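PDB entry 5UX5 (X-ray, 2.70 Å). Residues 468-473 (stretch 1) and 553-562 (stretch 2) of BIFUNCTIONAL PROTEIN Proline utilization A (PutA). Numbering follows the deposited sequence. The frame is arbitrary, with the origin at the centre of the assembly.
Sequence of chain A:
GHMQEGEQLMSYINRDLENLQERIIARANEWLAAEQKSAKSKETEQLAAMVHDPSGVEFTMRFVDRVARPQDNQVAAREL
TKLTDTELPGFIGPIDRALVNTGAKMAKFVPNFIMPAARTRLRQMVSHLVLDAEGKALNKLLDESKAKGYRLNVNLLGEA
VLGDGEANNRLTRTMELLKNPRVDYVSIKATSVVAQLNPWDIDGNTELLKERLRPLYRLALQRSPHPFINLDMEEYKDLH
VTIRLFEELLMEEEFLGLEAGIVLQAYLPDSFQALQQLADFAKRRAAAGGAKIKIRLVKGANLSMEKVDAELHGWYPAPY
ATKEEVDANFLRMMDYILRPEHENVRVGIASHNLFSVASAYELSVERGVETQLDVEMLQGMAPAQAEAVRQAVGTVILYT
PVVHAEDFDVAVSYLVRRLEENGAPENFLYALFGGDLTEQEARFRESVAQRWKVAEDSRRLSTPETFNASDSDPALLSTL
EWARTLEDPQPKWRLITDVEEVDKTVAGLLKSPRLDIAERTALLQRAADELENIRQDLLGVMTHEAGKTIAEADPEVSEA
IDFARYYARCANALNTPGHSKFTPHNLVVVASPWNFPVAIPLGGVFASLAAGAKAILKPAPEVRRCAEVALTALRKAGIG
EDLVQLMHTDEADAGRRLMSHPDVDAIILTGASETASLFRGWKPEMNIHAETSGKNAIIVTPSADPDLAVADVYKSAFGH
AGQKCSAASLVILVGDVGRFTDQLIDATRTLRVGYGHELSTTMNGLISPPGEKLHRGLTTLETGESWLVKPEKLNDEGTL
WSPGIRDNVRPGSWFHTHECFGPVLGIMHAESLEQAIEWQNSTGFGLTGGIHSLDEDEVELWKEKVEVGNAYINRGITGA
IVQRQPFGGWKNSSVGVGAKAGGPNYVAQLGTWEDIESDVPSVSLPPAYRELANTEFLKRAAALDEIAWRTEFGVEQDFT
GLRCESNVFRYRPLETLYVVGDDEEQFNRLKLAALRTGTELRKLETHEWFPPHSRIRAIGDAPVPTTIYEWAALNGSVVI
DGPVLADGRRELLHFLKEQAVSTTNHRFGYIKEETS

Stretch 1 (468-473) NASDSD
Stretch 2 553-562: ADPEVSEAID

Contact between an extended segment, Asn-468 to Asp-473, and one face of a helix, Ala-553 to Asp-562, in proline utilization A; the two segments bury 382 Å² between them, both sides summed. The first segment has no regular secondary structure, but its phi/psi values stay in the extended region, from -67/135 at Asn-468 through -71/165 at Asp-471 to -104/102 at Asp-473. The second is helical throughout and belongs to a longer helix that begins earlier and continues later in the chain. It is kinked at Pro-555, whose ring nitrogen has no hydrogen to give to the preceding turn; beyond it the bonds Glu-559 N to Pro-555 O (2.9 Å) and Asp-562 N to Ser-558 O (2.8 Å) keep the regular i to i-4 pattern. The segments run in opposite senses: the nearest CA atoms pair Asn-468 with Asp-562 (5.8 Å), Ala-469 with Ser-558 (5.4 Å) and Asp-471 with Pro-555 (5.8 Å). Asp-554, Ser-558, Ile-561 and Asp-562 point their CA-to-CB bonds toward the extended segment, whereas Glu-556 and Glu-559 point away.

Five hydrogen bonds cross the contact, and two helix carboxylates each bind the extended segment through both oxygens. Asp-562 (chi1 -73°, m; chi2 -4°) accepts the backbone N of Ala-469 at its OD1 (2.6 Å, N-H...O 172°) and ND2 of Asn-468 at its OD2 (2.8 Å, 175°), both nearly linear. Asn-468 (chi1 -66°, m; chi2 98°) leaves its backbone sideways, yet its amide end comes nearer the helix and makes this reach. Two turns earlier, Asp-554 (chi1 -174°, t; chi2 64°) binds a single residue twice: its OD2 accepts Ser-472 N (2.7 Å), more bent at 150°, and its OD1 accepts Ser-472 OG (2.7 Å), with Ser-472 at chi1 -57° (m). Between these two clamps the direction reverses, for the helix becomes the donor: Ser-558 OG (chi1 -67°, m) gives its hydrogen to Asp-471 OD1 at 2.9 Å. Asp-471 (chi1 -67°, m; chi2 -15°) also starts sideways, with its carboxylate coming nearer the helix.

Asp-471 OD1 and Asp-554 OD2 lie 4.4 Å apart, a like-charged approach in which each oxygen accepts a hydrogen bond of its own, from Ser-558 OG and Ser-472 N respectively.

In the packing, Ala-469 is the one residue of the extended segment whose CA-to-CB bond points toward the helix. Its CB meets Ile-561 CG2 at 4.1 Å (Ile-561 chi1 -63°, m; chi2 170°, t), and its O lies 3.8 Å from Ser-558 CB. Pro-555, with a C-gamma exo ring, adds a further contact, its CA 3.7 Å from Asp-471 OD1. Ser-470 (chi1 55°, p) and Asp-473 (chi1 -171°, t) point away; Ser-470 touches the helix weakly through its backbone, while Asp-473 makes no contact with it.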

# COMPACT_ATOMS: atom_id res chain seq x y z
N ASN A 468 2.59 14.01 1.59
CA ASN A 468 3.16 12.80 2.19
C ASN A 468 4.53 12.51 1.62
O ASN A 468 4.74 12.62 0.41
CB ASN A 468 2.25 11.61 1.97
CG ASN A 468 0.95 11.75 2.70
OD1 ASN A 468 -0.07 12.16 2.13
ND2 ASN A 468 1.00 11.47 4.01
N ALA A 469 5.48 12.19 2.50
CA ALA A 469 6.82 11.79 2.07
C ALA A 469 6.77 10.53 1.21
O ALA A 469 6.05 9.57 1.54
CB ALA A 469 7.71 11.55 3.29
N SER A 470 7.53 10.50 0.11
CA SER A 470 7.43 9.36 -0.80
C SER A 470 8.40 8.25 -0.40
O SER A 470 9.52 8.51 0.04
CB SER A 470 7.69 9.75 -2.26
OG SER A 470 8.93 10.41 -2.41
N ASP A 471 7.95 7.01 -0.57
CA ASP A 471 8.74 5.84 -0.22
C ASP A 471 9.91 5.64 -1.18
O ASP A 471 9.96 6.19 -2.28
CB ASP A 471 7.89 4.57 -0.27
CG ASP A 471 6.84 4.55 0.79
OD1 ASP A 471 6.96 5.35 1.72
OD2 ASP A 471 5.91 3.72 0.71
N SER A 472 10.84 4.78 -0.75
CA SER A 472 11.95 4.39 -1.59
C SER A 472 11.44 3.57 -2.78
O SER A 472 10.55 2.74 -2.63
CB SER A 472 12.96 3.61 -0.75
OG SER A 472 13.40 4.38 0.36
N ASP A 473 12.01 3.81 -3.98
CA ASP A 473 11.53 3.17 -5.20
C ASP A 473 12.50 2.05 -5.63
O ASP A 473 13.54 2.34 -6.24
CB ASP A 473 11.38 4.20 -6.32
CG ASP A 473 10.69 3.64 -7.56
OD1 ASP A 473 10.50 2.40 -7.66
OD2 ASP A 473 10.32 4.44 -8.46
N ALA A 553 9.74 -1.80 6.69
CA ALA A 553 10.36 -0.72 7.45
C ALA A 553 10.35 0.61 6.70
O ALA A 553 10.21 1.66 7.33
CB ALA A 553 11.77 -1.13 7.85
N ASP A 554 10.55 0.60 5.36
CA ASP A 554 10.66 1.85 4.60
C ASP A 554 9.42 2.73 4.65
O ASP A 554 9.58 3.95 4.84
CB ASP A 554 11.07 1.53 3.16
CG ASP A 554 11.35 2.78 2.31
OD1 ASP A 554 12.30 3.54 2.62
OD2 ASP A 554 10.64 2.97 1.29
N PRO A 555 8.18 2.24 4.47
CA PRO A 555 7.02 3.15 4.65
C PRO A 555 6.92 3.69 6.05
O PRO A 555 6.32 4.75 6.26
CB PRO A 555 5.81 2.26 4.33
CG PRO A 555 6.33 1.12 3.62
CD PRO A 555 7.74 0.89 4.09
N GLU A 556 7.48 2.99 7.03
CA GLU A 556 7.42 3.45 8.41
C GLU A 556 8.27 4.68 8.62
O GLU A 556 7.91 5.57 9.41
CB GLU A 556 7.86 2.33 9.37
CG GLU A 556 7.61 2.72 10.79
CD GLU A 556 8.09 1.74 11.82
OE1 GLU A 556 8.15 0.53 11.52
OE2 GLU A 556 8.38 2.20 12.94
N VAL A 557 9.41 4.75 7.92
CA VAL A 557 10.23 5.96 7.96
C VAL A 557 9.47 7.11 7.30
O VAL A 557 9.56 8.27 7.73
CB VAL A 557 11.60 5.69 7.30
CG1 VAL A 557 12.41 6.98 7.17
CG2 VAL A 557 12.35 4.64 8.11
N SER A 558 8.70 6.80 6.26
CA SER A 558 7.87 7.84 5.67
C SER A 558 6.82 8.31 6.65
O SER A 558 6.57 9.52 6.76
CB SER A 558 7.25 7.35 4.38
OG SER A 558 8.31 7.17 3.46
N GLU A 559 6.19 7.37 7.38
CA GLU A 559 5.21 7.74 8.39
C GLU A 559 5.84 8.65 9.44
O GLU A 559 5.23 9.64 9.87
CB GLU A 559 4.60 6.48 9.02
CG GLU A 559 3.24 6.69 9.73
CD GLU A 559 2.62 5.40 10.29
OE1 GLU A 559 3.36 4.44 10.51
OE2 GLU A 559 1.39 5.33 10.51
N ALA A 560 7.06 8.34 9.87
CA ALA A 560 7.70 9.16 10.89
C ALA A 560 7.98 10.56 10.36
O ALA A 560 7.87 11.54 11.09
CB ALA A 560 8.98 8.50 11.39
N ILE A 561 8.37 10.67 9.09
CA ILE A 561 8.55 12.00 8.52
C ILE A 561 7.20 12.72 8.38
O ILE A 561 7.07 13.91 8.72
CB ILE A 561 9.33 11.88 7.19
CG1 ILE A 561 10.72 11.33 7.51
CG2 ILE A 561 9.47 13.25 6.53
CD1 ILE A 561 11.58 10.90 6.34
N ASP A 562 6.18 12.01 7.90
CA ASP A 562 4.87 12.62 7.75
C ASP A 562 4.31 13.13 9.08
O ASP A 562 3.68 14.19 9.12
CB ASP A 562 3.88 11.64 7.11
CG ASP A 562 4.14 11.42 5.61
OD1 ASP A 562 5.03 12.09 5.03
OD2 ASP A 562 3.44 10.58 5.02